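Local coordinates for nitrate transport protein (Parabacteroides distasonis, PDB 3HN0) that probably serves as the substrate-binding component of an ABC transporter, perhaps for nitrate or a related solute, at residues A[254-259]-A[273-278]. Sequence-based numbering, arbitrary orientation.
Sequences VMGFLR and LPDAGF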
# COMPACT_ATOMS: atom_id res chain seq x y z
N VAL A 254 -3.14 -11.14 -0.44
CA VAL A 254 -3.15 -12.41 0.32
C VAL A 254 -2.16 -13.35 -0.31
O VAL A 254 -1.22 -13.77 0.33
CB VAL A 254 -4.54 -13.05 0.38
CG1 VAL A 254 -4.45 -14.53 0.92
CG2 VAL A 254 -5.48 -12.19 1.25
N MSE A 255 -2.32 -13.60 -1.60
CA MSE A 255 -1.49 -14.61 -2.27
C MSE A 255 -0.06 -14.11 -2.42
O MSE A 255 0.89 -14.89 -2.29
CB MSE A 255 -2.07 -14.98 -3.61
CG MSE A 255 -3.47 -15.56 -3.51
SE MSE A 255 -3.52 -17.23 -2.46
CE MSE A 255 -2.66 -18.23 -3.69
N GLY A 256 0.13 -12.81 -2.66
CA GLY A 256 1.49 -12.25 -2.63
C GLY A 256 2.23 -12.40 -1.32
O GLY A 256 3.43 -12.72 -1.30
N PHE A 257 1.57 -12.13 -0.21
CA PHE A 257 2.11 -12.37 1.11
C PHE A 257 2.47 -13.84 1.33
O PHE A 257 3.59 -14.13 1.71
CB PHE A 257 1.16 -11.89 2.22
CG PHE A 257 1.55 -12.33 3.57
CD1 PHE A 257 2.62 -11.76 4.26
CD2 PHE A 257 0.84 -13.36 4.20
CE1 PHE A 257 2.96 -12.14 5.54
CE2 PHE A 257 1.21 -13.81 5.45
CZ PHE A 257 2.27 -13.20 6.15
N LEU A 258 1.54 -14.76 1.04
CA LEU A 258 1.77 -16.19 1.23
C LEU A 258 2.95 -16.69 0.37
O LEU A 258 3.79 -17.44 0.86
CB LEU A 258 0.49 -17.01 0.98
CG LEU A 258 -0.56 -16.83 2.11
CD1 LEU A 258 -1.90 -17.52 1.76
CD2 LEU A 258 -0.06 -17.30 3.48
N ARG A 259 3.05 -16.19 -0.86
CA ARG A 259 4.15 -16.51 -1.73
C ARG A 259 5.46 -16.07 -1.15
O ARG A 259 6.46 -16.80 -1.22
CB ARG A 259 3.94 -15.85 -3.10
CG ARG A 259 4.88 -16.31 -4.18
CD ARG A 259 4.39 -15.84 -5.59
NE ARG A 259 3.05 -16.36 -5.91
CZ ARG A 259 1.92 -15.64 -5.99
NH1 ARG A 259 1.89 -14.32 -5.80
NH2 ARG A 259 0.77 -16.26 -6.28
N LEU A 273 0.80 -22.93 -1.80
CA LEU A 273 -0.18 -21.84 -1.75
C LEU A 273 -1.56 -22.47 -1.75
O LEU A 273 -1.81 -23.41 -2.51
CB LEU A 273 -0.06 -20.93 -2.97
CG LEU A 273 1.21 -20.11 -3.10
CD1 LEU A 273 1.19 -19.47 -4.49
CD2 LEU A 273 1.30 -19.04 -1.99
N PRO A 274 -2.48 -21.96 -0.91
CA PRO A 274 -3.86 -22.49 -0.91
C PRO A 274 -4.50 -22.36 -2.30
O PRO A 274 -4.24 -21.38 -3.02
CB PRO A 274 -4.56 -21.60 0.07
CG PRO A 274 -3.47 -21.11 1.00
CD PRO A 274 -2.28 -20.92 0.11
N ASP A 275 -5.30 -23.35 -2.68
CA ASP A 275 -6.05 -23.30 -3.93
C ASP A 275 -7.25 -22.35 -3.87
O ASP A 275 -7.45 -21.63 -2.87
CB ASP A 275 -6.49 -24.72 -4.35
CG ASP A 275 -7.45 -25.36 -3.38
OD1 ASP A 275 -8.26 -24.66 -2.74
OD2 ASP A 275 -7.43 -26.60 -3.27
N ALA A 276 -8.06 -22.35 -4.92
CA ALA A 276 -9.08 -21.30 -5.07
C ALA A 276 -10.19 -21.40 -4.00
O ALA A 276 -10.78 -20.40 -3.67
CB ALA A 276 -9.67 -21.28 -6.48
N GLY A 277 -10.41 -22.58 -3.43
CA GLY A 277 -11.44 -22.76 -2.39
C GLY A 277 -11.16 -22.04 -1.05
O GLY A 277 -12.03 -21.98 -0.18
N PHE A 278 -9.94 -21.54 -0.88
CA PHE A 278 -9.56 -20.80 0.34
C PHE A 278 -10.39 -19.53 0.49
O PHE A 278 -10.71 -19.11 1.63
CB PHE A 278 -8.08 -20.45 0.25
CG PHE A 278 -7.50 -19.80 1.47
CD1 PHE A 278 -7.67 -20.35 2.72
CD2 PHE A 278 -6.65 -18.69 1.32
CE1 PHE A 278 -7.03 -19.78 3.82
CE2 PHE A 278 -6.04 -18.12 2.45
CZ PHE A 278 -6.21 -18.66 3.65
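Leu258 and Leu273 head a largely apolar contact in which the loop after helix 251-264 folds back over that helix. Leu273 spreads its two methyls over Leu258 and Arg259: CD2 packs 3.7 Å from Leu258 CB and 3.5 Å from the backbone N of Arg259, while CD1 lies 3.7 Å from Arg259 NH2, oblique to the guanidinium. Leu258 CD1 reaches past it to Pro274, 3.8 Å from CD, the two side chains crossing at about a right angle. From the same methyl, Phe278 CE2 is 4.2 Å away; Val254 CG1 meets that ring at its edge, and Pro274 CG sits over one face, offset toward the rim. Met255, a selenomethionine bent at chi2 and chi3 (-62° and -70°), curls its CE to 3.6 Å from Pro274 O and 3.8 Å from Leu273 CB.

The polar bonds of 273-278 lie within it, where Asp275 OD1 accepts from Gly277 N (3.1 Å) in an Asx turn, or run to Tyr69 OH, Lys76 NZ and the Leu77 backbone; none links it to 254-259. Ala66 of helix 62-70 touches both Leu258 and Pro274. Van der Waals packing thus joins the two segments, with Leu273 and Arg259 at the more exposed margin.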